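Lipoprotein (Leptospira interrogans serogroup Icterohaemorrhagiae serovar copenhageni, PDB 6OE6) is of unknown function but is probably a lipid-attached surface or periplasmic protein, its modelled part folding as an all-beta domain of two sheets. Local coordinates at residues V19-E24 against T53-Y58; V72-F77 against Q103-G108; K109-V114 against I121-F126. All coordinates share one frame; numbering follows the deposited sequence.

Interaction 1: residues V19-E24 against T53-Y58. With FMT (formic acid), chain D.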
ATOM      1  N   VAL A  19       6.774   5.760  -1.991  1.00 31.64           N
ATOM      2  CA  VAL A  19       8.121   5.897  -2.547  1.00 33.07           C
ATOM      3  C   VAL A  19       8.736   4.508  -2.588  1.00 36.10           C
ATOM      4  O   VAL A  19       8.457   3.672  -1.725  1.00 31.03           O
ATOM      5  CB  VAL A  19       8.993   6.901  -1.751  1.00 39.98           C
ATOM      6  CG1 VAL A  19       9.183   6.454  -0.302  1.00 39.12           C
ATOM      7  CG2 VAL A  19      10.339   7.076  -2.419  1.00 48.40           C
ATOM      8  N   LEU A  20       9.520   4.240  -3.631  1.00 34.87           N
ATOM      9  CA  LEU A  20      10.198   2.960  -3.787  1.00 33.95           C
ATOM     10  C   LEU A  20      11.645   3.101  -3.333  1.00 37.84           C
ATOM     11  O   LEU A  20      12.334   4.038  -3.752  1.00 48.57           O
ATOM     12  CB  LEU A  20      10.142   2.491  -5.240  1.00 36.38           C
ATOM     13  CG  LEU A  20       8.777   2.210  -5.848  1.00 35.03           C
ATOM     14  CD1 LEU A  20       8.927   1.796  -7.292  1.00 39.34           C
ATOM     15  CD2 LEU A  20       8.102   1.091  -5.048  1.00 34.75           C
ATOM     16  N   LEU A  21      12.104   2.170  -2.490  1.00 36.99           N
ATOM     17  CA  LEU A  21      13.431   2.240  -1.881  1.00 38.90           C
ATOM     18  C   LEU A  21      14.286   1.050  -2.289  1.00 41.22           C
ATOM     19  O   LEU A  21      13.833  -0.096  -2.260  1.00 40.43           O
ATOM     20  CB  LEU A  21      13.334   2.286  -0.360  1.00 49.35           C
ATOM     21  CG  LEU A  21      13.095   3.627   0.322  1.00 57.86           C
ATOM     22  CD1 LEU A  21      13.710   3.574   1.722  1.00 57.73           C
ATOM     23  CD2 LEU A  21      13.677   4.773  -0.488  1.00 61.23           C
ATOM     24  N   ASP A  22      15.541   1.315  -2.638  1.00 61.73           N
ATOM     25  CA  ASP A  22      16.492   0.240  -2.854  1.00 65.94           C
ATOM     26  C   ASP A  22      17.195  -0.047  -1.537  1.00 79.96           C
ATOM     27  O   ASP A  22      17.811   0.852  -0.953  1.00 83.82           O
ATOM     28  CB  ASP A  22      17.515   0.601  -3.928  1.00 75.06           C
ATOM     29  CG  ASP A  22      18.254  -0.612  -4.441  1.00 85.40           C
ATOM     30  OD1 ASP A  22      17.867  -1.132  -5.507  1.00 90.57           O
ATOM     31  OD2 ASP A  22      19.197  -1.066  -3.762  1.00 92.40           O
ATOM     32  N   GLU A  23      17.103  -1.293  -1.071  1.00 75.02           N
ATOM     33  CA  GLU A  23      17.735  -1.662   0.191  1.00 75.55           C
ATOM     34  C   GLU A  23      19.237  -1.393   0.139  1.00 84.27           C
ATOM     35  O   GLU A  23      19.749  -0.528   0.861  1.00 94.15           O
ATOM     36  CB  GLU A  23      17.433  -3.127   0.518  1.00 69.56           C
ATOM     37  CG  GLU A  23      15.954  -3.410   0.827  1.00 65.31           C
ATOM     38  CD  GLU A  23      15.487  -2.789   2.142  1.00 64.13           C
ATOM     39  OE1 GLU A  23      16.349  -2.385   2.957  1.00 67.22           O
ATOM     40  OE2 GLU A  23      14.254  -2.711   2.368  1.00 61.83           O
ATOM     41  N   GLU A  24      19.947  -2.100  -0.738  1.00 83.76           N
ATOM     42  CA  GLU A  24      21.372  -1.860  -0.985  1.00 90.59           C
ATOM     43  C   GLU A  24      22.198  -1.803   0.302  1.00 88.88           C
ATOM     44  O   GLU A  24      23.125  -2.589   0.495  1.00107.58           O
ATOM     45  CB  GLU A  24      21.560  -0.562  -1.778  1.00 89.67           C
ATOM     46  N   THR A  53      11.716  -1.886  -2.089  1.00 32.73           N
ATOM     47  CA  THR A  53      10.854  -1.866  -0.912  1.00 32.49           C
ATOM     48  C   THR A  53       9.788  -0.794  -1.113  1.00 31.09           C
ATOM     49  O   THR A  53      10.097   0.338  -1.492  1.00 32.75           O
ATOM     50  CB  THR A  53      11.698  -1.646   0.349  1.00 33.09           C
ATOM     51  OG1 THR A  53      12.500  -2.817   0.574  1.00 34.97           O
ATOM     52  CG2 THR A  53      10.818  -1.431   1.586  1.00 33.40           C
ATOM     53  N   ILE A  54       8.524  -1.174  -0.931  1.00 24.81           N
ATOM     54  CA  ILE A  54       7.383  -0.300  -1.200  1.00 23.98           C
ATOM     55  C   ILE A  54       7.063   0.427   0.096  1.00 28.17           C
ATOM     56  O   ILE A  54       6.604  -0.202   1.051  1.00 26.85           O
ATOM     57  CB  ILE A  54       6.172  -1.097  -1.683  1.00 23.19           C
ATOM     58  CG1 ILE A  54       6.495  -1.867  -2.997  1.00 23.65           C
ATOM     59  CG2 ILE A  54       4.916  -0.155  -1.811  1.00 25.09           C
ATOM     60  CD1 ILE A  54       5.529  -3.050  -3.315  1.00 23.97           C
ATOM     61  N   CYS A  55       7.305   1.737   0.140  1.00 26.71           N
ATOM     62  CA  CYS A  55       7.076   2.536   1.346  1.00 28.18           C
ATOM     63  C   CYS A  55       5.829   3.389   1.167  1.00 33.57           C
ATOM     64  O   CYS A  55       5.673   4.050   0.135  1.00 30.72           O
ATOM     65  CB  CYS A  55       8.267   3.446   1.645  1.00 30.95           C
ATOM     66  SG  CYS A  55       9.840   2.581   1.737  1.00 35.22           S
ATOM     67  N   TYR A  56       4.945   3.385   2.161  1.00 28.40           N
ATOM     68  CA  TYR A  56       3.739   4.189   2.065  1.00 24.37           C
ATOM     69  C   TYR A  56       3.617   5.141   3.243  1.00 30.76           C
ATOM     70  O   TYR A  56       4.212   4.966   4.322  1.00 30.99           O
ATOM     71  CB  TYR A  56       2.452   3.321   1.956  1.00 24.76           C
ATOM     72  CG  TYR A  56       2.067   2.694   3.284  1.00 25.37           C
ATOM     73  CD1 TYR A  56       1.233   3.362   4.179  1.00 29.77           C
ATOM     74  CD2 TYR A  56       2.541   1.450   3.638  1.00 30.33           C
ATOM     75  CE1 TYR A  56       0.908   2.806   5.405  1.00 30.86           C
ATOM     76  CE2 TYR A  56       2.225   0.888   4.850  1.00 28.70           C
ATOM     77  CZ  TYR A  56       1.401   1.565   5.729  1.00 35.42           C
ATOM     78  OH  TYR A  56       1.101   0.983   6.945  1.00 36.02           O
ATOM     79  N   ILE A  57       2.854   6.190   2.994  1.00 32.19           N
ATOM     80  CA  ILE A  57       2.386   7.083   4.036  1.00 32.26           C
ATOM     81  C   ILE A  57       0.878   7.174   3.864  1.00 35.21           C
ATOM     82  O   ILE A  57       0.363   7.090   2.741  1.00 32.78           O
ATOM     83  CB  ILE A  57       3.070   8.468   3.949  1.00 38.49           C
ATOM     84  CG1 ILE A  57       2.775   9.293   5.198  1.00 37.23           C
ATOM     85  CG2 ILE A  57       2.650   9.215   2.683  1.00 38.11           C
ATOM     86  CD1 ILE A  57       3.644  10.544   5.325  1.00 44.86           C
ATOM     87  N   TYR A  58       0.157   7.284   4.979  1.00 30.09           N
ATOM     88  CA  TYR A  58      -1.269   7.592   4.927  1.00 29.92           C
ATOM     89  C   TYR A  58      -1.549   8.845   5.739  1.00 35.03           C
ATOM     90  O   TYR A  58      -1.201   8.908   6.919  1.00 37.93           O
ATOM     91  CB  TYR A  58      -2.138   6.431   5.439  1.00 32.19           C
ATOM     92  CG  TYR A  58      -3.615   6.732   5.308  1.00 35.43           C
ATOM     93  CD1 TYR A  58      -4.228   6.765   4.064  1.00 31.89           C
ATOM     94  CD2 TYR A  58      -4.388   7.029   6.421  1.00 37.60           C
ATOM     95  CE1 TYR A  58      -5.572   7.060   3.939  1.00 36.16           C
ATOM     96  CE2 TYR A  58      -5.728   7.320   6.302  1.00 39.52           C
ATOM     97  CZ  TYR A  58      -6.318   7.332   5.062  1.00 38.22           C
ATOM     98  OH  TYR A  58      -7.653   7.634   4.938  1.00 42.96           O
TER
HETATM   99  C   FMT D 202       3.593  -1.847   7.457  1.00 34.02           C
HETATM  100  O1  FMT D 202       4.777  -1.663   7.704  1.00 38.03           O
HETATM  101  O2  FMT D 202       2.751  -0.963   7.615  1.00 42.45           O

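Interaction 2: residues V72-F77 against Q103-G108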
ATOM      1  N   VAL A  72      -3.283  -1.324  10.165  1.00 25.79           N
ATOM      2  CA  VAL A  72      -3.383  -1.609   8.740  1.00 24.48           C
ATOM      3  C   VAL A  72      -3.494  -3.112   8.577  1.00 27.18           C
ATOM      4  O   VAL A  72      -3.057  -3.888   9.435  1.00 30.40           O
ATOM      5  CB  VAL A  72      -2.184  -1.077   7.937  1.00 27.21           C
ATOM      6  CG1 VAL A  72      -2.152   0.456   8.028  1.00 28.75           C
ATOM      7  CG2 VAL A  72      -0.873  -1.697   8.459  1.00 30.13           C
ATOM      8  N   SER A  73      -4.074  -3.519   7.445  1.00 24.15           N
ATOM      9  CA  SER A  73      -3.983  -4.902   7.007  1.00 25.45           C
ATOM     10  C   SER A  73      -3.602  -4.914   5.538  1.00 26.39           C
ATOM     11  O   SER A  73      -3.906  -3.989   4.779  1.00 24.42           O
ATOM     12  CB  SER A  73      -5.286  -5.666   7.239  1.00 32.01           C
ATOM     13  OG  SER A  73      -6.253  -5.320   6.277  1.00 31.88           O
ATOM     14  N   LEU A  74      -2.886  -5.952   5.152  1.00 22.63           N
ATOM     15  CA  LEU A  74      -2.605  -6.188   3.755  1.00 21.79           C
ATOM     16  C   LEU A  74      -3.215  -7.522   3.373  1.00 21.88           C
ATOM     17  O   LEU A  74      -3.132  -8.494   4.132  1.00 23.09           O
ATOM     18  CB  LEU A  74      -1.090  -6.182   3.516  1.00 22.92           C
ATOM     19  CG  LEU A  74      -0.670  -6.124   2.046  1.00 25.76           C
ATOM     20  CD1 LEU A  74      -1.033  -4.763   1.421  1.00 22.95           C
ATOM     21  CD2 LEU A  74       0.869  -6.292   1.987  1.00 23.85           C
ATOM     22  N   SER A  75      -3.863  -7.556   2.220  1.00 21.04           N
ATOM     23  CA  SER A  75      -4.475  -8.762   1.697  1.00 21.15           C
ATOM     24  C   SER A  75      -3.891  -9.055   0.326  1.00 21.36           C
ATOM     25  O   SER A  75      -3.621  -8.136  -0.445  1.00 22.66           O
ATOM     26  CB  SER A  75      -6.002  -8.598   1.561  1.00 21.57           C
ATOM     27  OG  SER A  75      -6.614  -8.330   2.820  1.00 24.11           O
ATOM     28  N   LYS A  76      -3.744 -10.335   0.000  1.00 22.55           N
ATOM     29  CA  LYS A  76      -3.232 -10.734  -1.300  1.00 22.11           C
ATOM     30  C   LYS A  76      -4.358 -11.395  -2.086  1.00 20.81           C
ATOM     31  O   LYS A  76      -5.128 -12.180  -1.535  1.00 23.15           O
ATOM     32  CB  LYS A  76      -2.050 -11.701  -1.181  1.00 23.21           C
ATOM     33  CG  LYS A  76      -1.400 -12.006  -2.565  1.00 26.40           C
ATOM     34  CD  LYS A  76      -0.168 -12.915  -2.383  1.00 38.81           C
ATOM     35  CE  LYS A  76       0.668 -13.017  -3.661  1.00 52.85           C
ATOM     36  NZ  LYS A  76      -0.028 -13.732  -4.759  1.00 56.76           N
ATOM     37  N   PHE A  77      -4.463 -11.079  -3.365  1.00 20.65           N
ATOM     38  CA  PHE A  77      -5.546 -11.652  -4.171  1.00 21.24           C
ATOM     39  C   PHE A  77      -5.225 -13.085  -4.613  1.00 23.21           C
ATOM     40  O   PHE A  77      -4.179 -13.353  -5.244  1.00 25.13           O
ATOM     41  CB  PHE A  77      -5.764 -10.748  -5.380  1.00 22.48           C
ATOM     42  CG  PHE A  77      -7.054 -10.985  -6.115  1.00 21.63           C
ATOM     43  CD1 PHE A  77      -8.210 -10.343  -5.715  1.00 22.10           C
ATOM     44  CD2 PHE A  77      -7.100 -11.837  -7.198  1.00 24.89           C
ATOM     45  CE1 PHE A  77      -9.402 -10.526  -6.409  1.00 24.96           C
ATOM     46  CE2 PHE A  77      -8.279 -12.028  -7.901  1.00 26.97           C
ATOM     47  CZ  PHE A  77      -9.439 -11.363  -7.498  1.00 25.69           C
ATOM     48  N   GLN A 103       8.687  -5.164   2.158  1.00 21.07           N
ATOM     49  CA  GLN A 103       9.882  -5.709   1.507  1.00 23.69           C
ATOM     50  C   GLN A 103       9.626  -7.144   1.055  1.00 27.91           C
ATOM     51  O   GLN A 103       9.234  -7.999   1.862  1.00 24.31           O
ATOM     52  CB  GLN A 103      11.088  -5.675   2.459  1.00 28.65           C
ATOM     53  CG  GLN A 103      12.363  -6.367   1.915  1.00 31.77           C
ATOM     54  CD  GLN A 103      13.478  -6.543   2.970  1.00 35.42           C
ATOM     55  OE1 GLN A 103      13.252  -6.399   4.182  1.00 44.69           O
ATOM     56  NE2 GLN A 103      14.674  -6.846   2.511  1.00 36.61           N
ATOM     57  N   GLY A 104       9.917  -7.438  -0.213  1.00 23.66           N
ATOM     58  CA  GLY A 104       9.839  -8.826  -0.637  1.00 25.77           C
ATOM     59  C   GLY A 104       8.452  -9.388  -0.894  1.00 26.30           C
ATOM     60  O   GLY A 104       8.289 -10.617  -0.861  1.00 26.61           O
ATOM     61  N   LEU A 105       7.438  -8.553  -1.163  1.00 22.91           N
ATOM     62  CA  LEU A 105       6.146  -9.116  -1.573  1.00 23.41           C
ATOM     63  C   LEU A 105       6.299  -9.918  -2.863  1.00 27.40           C
ATOM     64  O   LEU A 105       7.038  -9.525  -3.763  1.00 28.86           O
ATOM     65  CB  LEU A 105       5.097  -8.010  -1.786  1.00 24.79           C
ATOM     66  CG  LEU A 105       4.713  -7.205  -0.527  1.00 21.77           C
ATOM     67  CD1 LEU A 105       3.732  -6.076  -0.929  1.00 21.94           C
ATOM     68  CD2 LEU A 105       4.117  -8.074   0.593  1.00 21.29           C
ATOM     69  N   SER A 106       5.607 -11.054  -2.938  1.00 26.95           N
ATOM     70  CA  SER A 106       5.551 -11.822  -4.180  1.00 27.97           C
ATOM     71  C   SER A 106       4.764 -11.037  -5.230  1.00 26.14           C
ATOM     72  O   SER A 106       3.888 -10.233  -4.887  1.00 27.94           O
ATOM     73  CB  SER A 106       4.868 -13.169  -3.949  1.00 30.45           C
ATOM     74  OG  SER A 106       5.652 -13.976  -3.085  1.00 44.62           O
ATOM     75  N   PRO A 107       5.013 -11.282  -6.514  1.00 30.37           N
ATOM     76  CA  PRO A 107       4.173 -10.654  -7.541  1.00 29.88           C
ATOM     77  C   PRO A 107       2.707 -10.983  -7.297  1.00 33.52           C
ATOM     78  O   PRO A 107       2.363 -12.088  -6.870  1.00 30.08           O
ATOM     79  CB  PRO A 107       4.698 -11.267  -8.841  1.00 35.81           C
ATOM     80  CG  PRO A 107       6.116 -11.533  -8.536  1.00 38.21           C
ATOM     81  CD  PRO A 107       6.115 -12.049  -7.118  1.00 31.28           C
ATOM     82  N   GLY A 108       1.852  -9.991  -7.497  1.00 33.09           N
ATOM     83  CA  GLY A 108       0.429 -10.208  -7.324  1.00 31.45           C
ATOM     84  C   GLY A 108      -0.313  -8.906  -7.089  1.00 30.49           C
ATOM     85  O   GLY A 108       0.217  -7.817  -7.266  1.00 29.52           O
TER
HETATM   86  O   HOH W   1      -0.136 -13.854  -7.179  1.00 53.89           O

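Interaction 3: residues K109-V114 against I121-F126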
ATOM      1  N   LYS A 109      -1.566  -9.055  -6.700  1.00 24.81           N
ATOM      2  CA  LYS A 109      -2.445  -7.920  -6.472  1.00 25.09           C
ATOM      3  C   LYS A 109      -2.731  -7.845  -4.981  1.00 24.47           C
ATOM      4  O   LYS A 109      -3.042  -8.867  -4.363  1.00 22.67           O
ATOM      5  CB  LYS A 109      -3.743  -8.089  -7.284  1.00 28.51           C
ATOM      6  CG  LYS A 109      -4.632  -6.840  -7.291  1.00 34.82           C
ATOM      7  CD  LYS A 109      -5.734  -6.955  -8.378  1.00 35.74           C
ATOM      8  CE  LYS A 109      -6.798  -7.975  -8.004  1.00 44.76           C
ATOM      9  NZ  LYS A 109      -7.913  -8.071  -9.017  1.00 49.14           N
ATOM     10  N   TYR A 110      -2.637  -6.639  -4.416  1.00 19.35           N
ATOM     11  CA  TYR A 110      -2.715  -6.430  -2.973  1.00 21.92           C
ATOM     12  C   TYR A 110      -3.701  -5.332  -2.637  1.00 21.61           C
ATOM     13  O   TYR A 110      -3.929  -4.408  -3.428  1.00 22.98           O
ATOM     14  CB  TYR A 110      -1.336  -6.028  -2.369  1.00 20.72           C
ATOM     15  CG  TYR A 110      -0.332  -7.157  -2.511  1.00 19.71           C
ATOM     16  CD1 TYR A 110      -0.216  -8.111  -1.495  1.00 23.86           C
ATOM     17  CD2 TYR A 110       0.437  -7.300  -3.670  1.00 22.56           C
ATOM     18  CE1 TYR A 110       0.649  -9.173  -1.611  1.00 20.56           C
ATOM     19  CE2 TYR A 110       1.329  -8.358  -3.791  1.00 25.90           C
ATOM     20  CZ  TYR A 110       1.423  -9.286  -2.740  1.00 25.72           C
ATOM     21  OH  TYR A 110       2.282 -10.353  -2.827  1.00 25.31           O
ATOM     22  N   LEU A 111      -4.264  -5.442  -1.428  1.00 22.31           N
ATOM     23  CA  LEU A 111      -5.245  -4.506  -0.901  1.00 24.11           C
ATOM     24  C   LEU A 111      -4.769  -4.096   0.481  1.00 22.60           C
ATOM     25  O   LEU A 111      -4.639  -4.944   1.378  1.00 22.58           O
ATOM     26  CB  LEU A 111      -6.641  -5.144  -0.824  1.00 22.97           C
ATOM     27  CG  LEU A 111      -7.775  -4.300  -0.226  1.00 25.94           C
ATOM     28  CD1 LEU A 111      -8.012  -3.061  -1.094  1.00 29.07           C
ATOM     29  CD2 LEU A 111      -9.049  -5.140  -0.072  1.00 28.18           C
ATOM     30  N   LEU A 112      -4.536  -2.805   0.654  1.00 19.79           N
ATOM     31  CA  LEU A 112      -4.077  -2.245   1.930  1.00 19.24           C
ATOM     32  C   LEU A 112      -5.264  -1.514   2.537  1.00 25.12           C
ATOM     33  O   LEU A 112      -5.856  -0.658   1.879  1.00 25.11           O
ATOM     34  CB  LEU A 112      -2.912  -1.283   1.692  1.00 22.78           C
ATOM     35  CG  LEU A 112      -2.427  -0.406   2.853  1.00 20.94           C
ATOM     36  CD1 LEU A 112      -1.948  -1.277   4.030  1.00 23.42           C
ATOM     37  CD2 LEU A 112      -1.285   0.469   2.324  1.00 23.65           C
ATOM     38  N   LYS A 113      -5.633  -1.874   3.766  1.00 23.23           N
ATOM     39  CA  LYS A 113      -6.740  -1.235   4.465  1.00 23.93           C
ATOM     40  C   LYS A 113      -6.202  -0.491   5.678  1.00 25.71           C
ATOM     41  O   LYS A 113      -5.242  -0.932   6.307  1.00 26.26           O
ATOM     42  CB  LYS A 113      -7.769  -2.264   4.938  1.00 27.34           C
ATOM     43  CG  LYS A 113      -8.472  -3.064   3.810  1.00 29.40           C
ATOM     44  CD  LYS A 113      -9.447  -4.037   4.410  1.00 34.50           C
ATOM     45  CE  LYS A 113     -10.016  -4.973   3.348  1.00 36.43           C
ATOM     46  NZ  LYS A 113     -11.114  -5.768   3.926  1.00 42.60           N
ATOM     47  N   VAL A 114      -6.847   0.626   6.008  1.00 28.36           N
ATOM     48  CA  VAL A 114      -6.503   1.415   7.188  1.00 29.66           C
ATOM     49  C   VAL A 114      -7.710   1.411   8.122  1.00 33.05           C
ATOM     50  O   VAL A 114      -8.828   1.717   7.694  1.00 34.11           O
ATOM     51  CB  VAL A 114      -6.104   2.857   6.825  1.00 29.29           C
ATOM     52  CG1 VAL A 114      -5.851   3.663   8.135  1.00 32.88           C
ATOM     53  CG2 VAL A 114      -4.880   2.903   5.894  1.00 28.17           C
ATOM     54  N   ILE A 121     -11.500   2.747   7.402  1.00 43.00           N
ATOM     55  CA  ILE A 121     -11.758   4.112   6.955  1.00 49.06           C
ATOM     56  C   ILE A 121     -11.215   4.394   5.567  1.00 44.74           C
ATOM     57  O   ILE A 121     -11.574   5.426   4.979  1.00 47.04           O
ATOM     58  CB  ILE A 121     -11.193   5.154   7.946  1.00 48.70           C
ATOM     59  CG1 ILE A 121      -9.674   4.982   8.055  1.00 50.24           C
ATOM     60  CG2 ILE A 121     -11.875   5.051   9.304  1.00 51.85           C
ATOM     61  CD1 ILE A 121      -8.999   6.130   8.711  1.00 50.71           C
ATOM     62  N   ASP A 122     -10.365   3.527   5.019  1.00 36.55           N
ATOM     63  CA  ASP A 122      -9.827   3.768   3.692  1.00 36.91           C
ATOM     64  C   ASP A 122      -9.121   2.500   3.236  1.00 34.24           C
ATOM     65  O   ASP A 122      -8.789   1.628   4.044  1.00 31.57           O
ATOM     66  CB  ASP A 122      -8.860   4.950   3.684  1.00 39.05           C
ATOM     67  CG  ASP A 122      -8.908   5.740   2.400  1.00 43.60           C
ATOM     68  OD1 ASP A 122      -9.332   5.201   1.358  1.00 41.62           O
ATOM     69  OD2 ASP A 122      -8.521   6.923   2.446  1.00 44.99           O
ATOM     70  N   GLU A 123      -8.929   2.396   1.926  1.00 31.27           N
ATOM     71  CA  GLU A 123      -8.258   1.236   1.362  1.00 29.62           C
ATOM     72  C   GLU A 123      -7.771   1.593  -0.033  1.00 32.90           C
ATOM     73  O   GLU A 123      -8.266   2.527  -0.662  1.00 33.82           O
ATOM     74  CB  GLU A 123      -9.185   0.010   1.325  1.00 34.07           C
ATOM     75  CG  GLU A 123     -10.302   0.107   0.314  1.00 39.68           C
ATOM     76  CD  GLU A 123     -11.337  -0.986   0.504  1.00 51.81           C
ATOM     77  OE1 GLU A 123     -11.917  -1.066   1.609  1.00 59.89           O
ATOM     78  OE2 GLU A 123     -11.561  -1.765  -0.440  1.00 54.75           O
ATOM     79  N   VAL A 124      -6.795   0.829  -0.508  1.00 28.55           N
ATOM     80  CA  VAL A 124      -6.132   1.103  -1.779  1.00 30.27           C
ATOM     81  C   VAL A 124      -5.570  -0.209  -2.317  1.00 28.77           C
ATOM     82  O   VAL A 124      -5.094  -1.057  -1.553  1.00 26.36           O
ATOM     83  CB  VAL A 124      -5.022   2.169  -1.609  1.00 28.58           C
ATOM     84  CG1 VAL A 124      -3.939   1.668  -0.660  1.00 25.14           C
ATOM     85  CG2 VAL A 124      -4.432   2.574  -2.977  1.00 30.02           C
ATOM     86  N   GLU A 125      -5.654  -0.387  -3.632  1.00 29.94           N
ATOM     87  CA  GLU A 125      -5.073  -1.541  -4.311  1.00 27.76           C
ATOM     88  C   GLU A 125      -3.766  -1.179  -5.018  1.00 29.64           C
ATOM     89  O   GLU A 125      -3.606  -0.068  -5.534  1.00 27.88           O
ATOM     90  CB  GLU A 125      -6.054  -2.105  -5.340  1.00 26.80           C
ATOM     91  CG  GLU A 125      -7.328  -2.658  -4.736  1.00 42.15           C
ATOM     92  CD  GLU A 125      -8.313  -3.107  -5.801  1.00 43.11           C
ATOM     93  OE1 GLU A 125      -8.899  -2.238  -6.489  1.00 43.94           O
ATOM     94  OE2 GLU A 125      -8.483  -4.328  -5.951  1.00 43.22           O
ATOM     95  N   PHE A 126      -2.853  -2.150  -5.090  1.00 25.56           N
ATOM     96  CA  PHE A 126      -1.667  -2.010  -5.932  1.00 29.63           C
ATOM     97  C   PHE A 126      -1.231  -3.374  -6.468  1.00 26.45           C
ATOM     98  O   PHE A 126      -1.575  -4.417  -5.917  1.00 28.67           O
ATOM     99  CB  PHE A 126      -0.514  -1.305  -5.183  1.00 25.70           C
ATOM    100  CG  PHE A 126      -0.003  -2.031  -3.957  1.00 23.21           C
ATOM    101  CD1 PHE A 126       0.962  -3.022  -4.087  1.00 23.19           C
ATOM    102  CD2 PHE A 126      -0.443  -1.693  -2.660  1.00 24.14           C
ATOM    103  CE1 PHE A 126       1.468  -3.688  -2.944  1.00 24.84           C
ATOM    104  CE2 PHE A 126       0.084  -2.327  -1.520  1.00 24.92           C
ATOM    105  CZ  PHE A 126       1.026  -3.337  -1.668  1.00 23.93           C
TER

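Interaction 1: residues V19-E24 against T53-Y58
An antiparallel strand pair in the smaller of the two sheets is made here by the end of strand 15-21 and the start of strand 53-59. Val19 and Cys55 form one hydrogen-bonded pair: Val19 N gives to Cys55 O at 2.9 Å, and Cys55 N returns the bond to Val19 O at 2.9 Å, running almost straight down the C=O axis. Leu21 and Thr53 form the next, with Thr53 N reaching Leu21 O at 2.8 Å. Between them Leu20 and Ile54 are a non-hydrogen-bonded pair, side by side on one face, where Leu20 CD2 lies 3.9 Å from Ile54 CG1 beside Phe48. Val19, Leu21, Thr53 and Cys55 project from the other face. There Val19 CG1, in the crowded position between backbone N and carbonyl carbon (chi1 61°), is 3.7 Å from Cys55 CB, while the Leu21 CG branch point sits 3.7 Å from Cys55 SG. Past the strand end the Glu23 chain bends at chi2 (-69°) and comes across Thr53 at about a right angle. Thr53 OG1, anti to its carbonyl carbon, donates to the anti lone pair of Glu23 OE2 at 2.5 Å; Glu23 is poorly ordered, so this short length deserves caution. Further along, Tyr56 OH donates to O2 of a formic acid molecule at 2.6 Å; this molecule, probably from the crystallisation liquor, is also bonded by Lys89 NZ and Ser101 N. This ladder, with side chains alternating between the faces, is the regular antiparallel pairing of a beta sheet, loosening into a loop after Leu21.

Interaction 2: residues V72-F77 against Q103-G108
Leu74 and Leu105 meet tip to tip where the loop leading into strand 108-116 passes strand 70-77. Leu74 sends CG anti to its backbone N (chi1 -168°), which carries the isobutyl group out toward the loop; Leu105 holds CG anti to its own carbonyl carbon instead (chi1 -64°), and the two chains approach end on. Their nearest methyls, Leu74 CD2 and Leu105 CD2, are 4.0 Å apart, and Leu105 CD1 is scarcely farther, at 4.1 Å from Leu74 CD2, so one methyl of Leu74 faces both branches of Leu105.

Two residues on, Lys76 behaves differently. Its chain runs extended through chi3, CG anti to the backbone N, and bends only at chi4 (-67°), which turns NZ toward the Pro107-Gly108 peptide. On the way, Lys76 CE passes 4.2 Å from Ser106 CB. The ammonium makes no direct bond to the loop, for Lys76 NZ stays 3.6 Å from Pro107 O. A water bridges them instead, accepting from Lys76 NZ at 2.4 Å, shorter than usual and to be read with caution, and donating to Pro107 O at 3.1 Å. Gly108, whose backbone angles by themselves demand glycine, lies with CA 4.4 Å from Lys76 NZ, close enough that the lack of a side chain matters. The contact is thus a small apolar touch at one end and a water-mediated charge-to-carbonyl link at the other.

Around it, Tyr110 packs against both Lys76 and Leu105, and its hydroxyl is hydrogen-bonded to Ser106 O. Strand 70-77 itself lies between strands 81-89 and 108-116, bonded through its backbone to both. The loop runs past it before joining the same sheet at Gly108.

Interaction 3: residues K109-V114 against I121-F126
Phe126 takes the crowded chi1, 62°, with CG between its backbone N and carbonyl carbon, and Tyr110 places CG anti to its carbonyl carbon at chi1 -65°. Together these turns bring the Phe126 ring beneath the start of the Tyr110 side chain: Tyr110 CB stands over one face, offset toward the rim and 3.6 Å from Phe126 CZ, a CH-pi contact. The rings themselves are nearly parallel, their planes at 22°, yet slid so far apart that they barely overlap. Next along this face, Leu112 and Val124 lie side by side, Leu112 CB 3.9 Å from Val124 CG1.

Six backbone hydrogen bonds run between strands 108-116 and 119-129. Leu112 N to Val124 O, 2.9 Å, is nearly straight and close to the C=O axis. At the far end Val114 N gives to Asp122 O at 2.9 Å and Ile121 N gives to Val114 O at 2.9 Å, so Ile121 and Asp122 both face Val114: a classic beta bulge. Glu123 N also donates to the anti lone pair of Asp122 OD1 at 2.9 Å, and the same carboxylate is held by Arg43 and Tyr58. On the opposite face Leu111 CD1 rests 3.7 Å from the Glu125 CG methylene, while Glu125 OE2 is hydrogen-bonded to Tyr81.

The hairpin therefore divides its chemistry: the Tyr110-Leu112-Val124 face is mainly aromatic and aliphatic, with Asp122 its charged exception near one end, while on the other Leu111 lies among Lys113, Glu123 and Glu125. Lys109, which has a cation-pi partner in Phe77, nears Glu125, and Lys113 nears Glu123, without charge touching charge, consistent with weak, long-range attraction.

Interactions 2 and 3 share the five-stranded sheet, where strand 70-77 is the neighbour of strand 108-116; interaction 1 belongs to the four-stranded sheet. The two sheets meet, among other contacts, where Ile54, Tyr56 and Tyr58 pack on Phe126, Leu112 and Val114 respectively, Tyr56 also meeting Val72 of interaction 2, while Tyr58 OH and Asp122 OD2 probably share a hydrogen bond. Interactions 1 and 3 are antiparallel backbone ladders, partly buried; interaction 3 is the longer and lies nearer the chain centre. Interaction 2 is a surface contact with no direct hydrogen bond, relying on a leucine touch and a water. Its loop nevertheless reaches back to interaction 1, where Gln103 packs beside Thr53.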